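Local coordinates for protein putative aldolase (Bacteroides vulgatus ATCC 8482, PDB 3DXI) that is of unknown function but, as a putative aldolase of the HMGL-like family, adopts a TIM-barrel fold, at residues N245-F248 and N249-G252; L235-L238 and N239-G243. All coordinates share one frame; numbering follows the deposited sequence.

Interaction 1: residues N245-F248 and N249-G252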
# COMPACT_ATOMS: atom_id res chain seq x y z
N ASN A 245 7.70 13.94 15.83
CA ASN A 245 8.80 13.22 16.47
C ASN A 245 8.33 11.81 16.81
O ASN A 245 7.26 11.63 17.39
CB ASN A 245 9.26 13.94 17.74
CG ASN A 245 10.31 13.14 18.50
OD1 ASN A 245 11.23 12.58 17.91
ND2 ASN A 245 10.17 13.09 19.82
N VAL A 246 9.13 10.82 16.43
CA VAL A 246 8.81 9.42 16.69
C VAL A 246 10.00 8.62 17.20
O VAL A 246 11.12 8.78 16.71
CB VAL A 246 8.31 8.73 15.40
CG1 VAL A 246 8.12 7.23 15.63
CG2 VAL A 246 7.01 9.35 14.94
N ASP A 247 9.76 7.76 18.19
CA ASP A 247 10.82 6.91 18.72
C ASP A 247 10.72 5.61 17.92
O ASP A 247 9.92 4.74 18.23
CB ASP A 247 10.61 6.58 20.20
CG ASP A 247 11.74 5.73 20.77
OD1 ASP A 247 12.39 5.01 19.99
OD2 ASP A 247 11.98 5.79 21.99
N PHE A 248 11.55 5.51 16.89
CA PHE A 248 11.55 4.35 16.02
C PHE A 248 12.06 3.07 16.67
O PHE A 248 11.74 1.98 16.20
CB PHE A 248 12.33 4.69 14.76
CG PHE A 248 11.63 5.67 13.86
CD1 PHE A 248 10.58 5.25 13.05
CD2 PHE A 248 11.98 7.01 13.85
CE1 PHE A 248 9.89 6.15 12.25
CE2 PHE A 248 11.31 7.93 13.05
CZ PHE A 248 10.26 7.50 12.25
N ASN A 249 12.85 3.21 17.73
CA ASN A 249 13.37 2.04 18.41
C ASN A 249 12.18 1.31 19.02
O ASN A 249 12.05 0.09 18.86
CB ASN A 249 14.37 2.45 19.51
CG ASN A 249 15.73 2.86 18.93
OD1 ASN A 249 15.87 3.06 17.73
ND2 ASN A 249 16.73 3.00 19.80
N VAL A 250 11.31 2.06 19.68
CA VAL A 250 10.10 1.50 20.28
C VAL A 250 9.18 0.96 19.19
O VAL A 250 8.60 -0.11 19.33
CB VAL A 250 9.33 2.57 21.11
CG1 VAL A 250 7.96 2.04 21.50
CG2 VAL A 250 10.13 2.93 22.37
N LEU A 251 9.03 1.71 18.10
CA LEU A 251 8.17 1.29 17.01
C LEU A 251 8.63 -0.06 16.47
O LEU A 251 7.82 -0.97 16.27
CB LEU A 251 8.18 2.35 15.89
CG LEU A 251 7.16 2.20 14.75
CD1 LEU A 251 5.75 2.04 15.31
CD2 LEU A 251 7.24 3.44 13.86
N GLY A 252 9.93 -0.20 16.24
CA GLY A 252 10.46 -1.46 15.75
C GLY A 252 10.24 -2.60 16.74
O GLY A 252 9.93 -3.72 16.35
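Asp247 is the N-cap of helix 248-265, next in the chain after helix 231-241, which follows the eighth strand of the TIM barrel; its carboxylate reaches the first turn at Asn249 and Val250. With CG anti to the backbone N (chi1 -178°), OD1 swings back to the helix start. Asp247 OD1 accepts a nearly straight bond (166° at the hydrogen) from Val250 N at 3.2 Å, the donor well out of the carboxylate plane, and a weak one from Asn249 N. Aspartate suits the place because it is short and its oxygen answers amides that have no carbonyl a turn earlier; its negative charge probably interacts favourably with the positive end of the helix dipole. Asn298 of the second subunit bonds to the same OD1. On this partly exposed side, Asp247 OD2 lies 3.4 Å from Val250 CG2, the two side chains crossing at about a right angle.

The tight part is apolar and buried. Phe248 and Leu251 run side by side, with Phe248 CD1 3.9 Å from Leu251 CD2, while Val246 CG1 sits 3.8 Å above the centre of the Phe248 ring. Regular helical bonding begins here: Leu251 N meets Asp247 O, and Gly252 N reaches Phe248 O at 2.8 Å.

Interaction 2: residues L235-L238 and N239-G243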
# COMPACT_ATOMS: atom_id res chain seq x y z
N LEU A 235 3.16 6.77 11.07
CA LEU A 235 4.17 7.49 11.85
C LEU A 235 5.43 7.78 11.06
O LEU A 235 6.02 8.85 11.19
CB LEU A 235 4.53 6.70 13.12
CG LEU A 235 3.39 6.49 14.12
CD1 LEU A 235 3.93 5.76 15.35
CD2 LEU A 235 2.78 7.83 14.52
N THR A 236 5.87 6.82 10.25
CA THR A 236 7.07 7.05 9.45
C THR A 236 6.83 8.21 8.50
O THR A 236 7.66 9.11 8.39
CB THR A 236 7.45 5.80 8.64
OG1 THR A 236 7.90 4.78 9.54
CG2 THR A 236 8.57 6.12 7.67
N TYR A 237 5.68 8.20 7.82
CA TYR A 237 5.34 9.26 6.88
C TYR A 237 5.25 10.63 7.56
O TYR A 237 5.81 11.61 7.07
CB TYR A 237 4.01 8.97 6.19
CG TYR A 237 3.77 9.85 4.97
CD1 TYR A 237 4.16 9.43 3.70
CD2 TYR A 237 3.20 11.12 5.10
CE1 TYR A 237 3.99 10.25 2.59
CE2 TYR A 237 3.03 11.95 3.99
CZ TYR A 237 3.43 11.51 2.74
OH TYR A 237 3.29 12.30 1.63
N LEU A 238 4.53 10.69 8.67
CA LEU A 238 4.36 11.94 9.41
C LEU A 238 5.68 12.46 9.98
O LEU A 238 5.87 13.67 10.07
CB LEU A 238 3.34 11.75 10.55
CG LEU A 238 1.90 11.38 10.13
CD1 LEU A 238 1.03 11.22 11.37
CD2 LEU A 238 1.34 12.46 9.22
N ASN A 239 6.58 11.56 10.36
CA ASN A 239 7.86 11.99 10.91
C ASN A 239 8.66 12.74 9.84
O ASN A 239 9.33 13.73 10.14
CB ASN A 239 8.67 10.78 11.41
CG ASN A 239 10.10 11.14 11.75
OD1 ASN A 239 11.01 10.98 10.93
ND2 ASN A 239 10.32 11.65 12.96
N LYS A 240 8.56 12.28 8.60
CA LYS A 240 9.26 12.92 7.49
C LYS A 240 8.55 14.17 6.94
O LYS A 240 9.16 15.23 6.81
CB LYS A 240 9.44 11.92 6.34
CG LYS A 240 9.94 12.53 5.04
CD LYS A 240 11.31 13.16 5.20
CE LYS A 240 11.78 13.76 3.89
NZ LYS A 240 13.10 14.41 4.02
N HIS A 241 7.27 14.04 6.64
CA HIS A 241 6.50 15.13 6.04
C HIS A 241 5.71 16.07 6.95
O HIS A 241 5.29 17.14 6.51
CB HIS A 241 5.55 14.54 5.00
CG HIS A 241 6.25 13.84 3.88
ND1 HIS A 241 6.86 14.51 2.85
CD2 HIS A 241 6.46 12.52 3.65
CE1 HIS A 241 7.42 13.64 2.03
NE2 HIS A 241 7.19 12.43 2.49
N HIS A 242 5.51 15.70 8.21
CA HIS A 242 4.76 16.56 9.11
C HIS A 242 5.50 16.93 10.38
O HIS A 242 4.91 17.49 11.30
CB HIS A 242 3.42 15.90 9.46
CG HIS A 242 2.47 15.81 8.30
ND1 HIS A 242 2.78 15.14 7.14
CD2 HIS A 242 1.24 16.34 8.11
CE1 HIS A 242 1.78 15.25 6.28
NE2 HIS A 242 0.83 15.98 6.85
N GLY A 243 6.80 16.63 10.42
CA GLY A 243 7.60 16.96 11.59
C GLY A 243 7.21 16.27 12.88
O GLY A 243 7.48 16.78 13.96
O HOH W 1 10.60 9.25 8.49
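Leu235 begins the last turns of helix 231-241 in this TIM-barrel protein by accepting the amide of Asn239 at its carbonyl, Leu235 O to Asn239 N 2.9 Å, while its branched side chain packs on Ile5 of the first barrel strand. The Thr236 carbonyl receives a weak bond from Lys240 N and a second donor, a water that also donates to Asn239 OD1; Asn239 ND2 bonds to Leu244 O, just past Gly243.

Tyr237 takes an aromatic partner one turn on. Its CG is anti to the backbone N (chi1 -166°), which turns the ring along the helix, with His241 over one face; the two form an offset stack, centroids 4.3 Å apart and planes at 30°, with His241 CD2 over the centre of the tyrosine face. Lys240 CG lies over the opposite face of the imidazole, toward its rim.

Leu238 is buried against Ile205 and Ile208. Its carbonyl accepts the amide of His242, the first residue to leave helical phi/psi, and Gly243 follows with positive phi. His242 NE2 bonds to Asp209, which helps fix the ring's rotation, and Leu238 CD2 makes a CH-pi contact over its face, 3.8 Å from the centroid of the His242 ring.

Interaction 2 finishes helix 231-241 and interaction 1 starts helix 248-265, so the two bracket one short connection and show opposite helix ends. At 245-252 one carboxylate oxygen serves early amides; at 235-243 late amides and a water bond to carbonyls, while a ring stack and a CH-pi contact pack the side chains. Both are partly buried, and they touch: Phe248 packs on Thr236 and Asn239, with Phe248 CE1 3.6 Å from Thr236 OG1, and Val246 and Leu251 meet Leu235, whereas Lys240 and Gly243 lie exposed. Both also pack on the second subunit, interaction 2 through Thr236, Tyr237, Asn239 and Lys240, and interaction 1 adds hydrogen bonds to its Asn298.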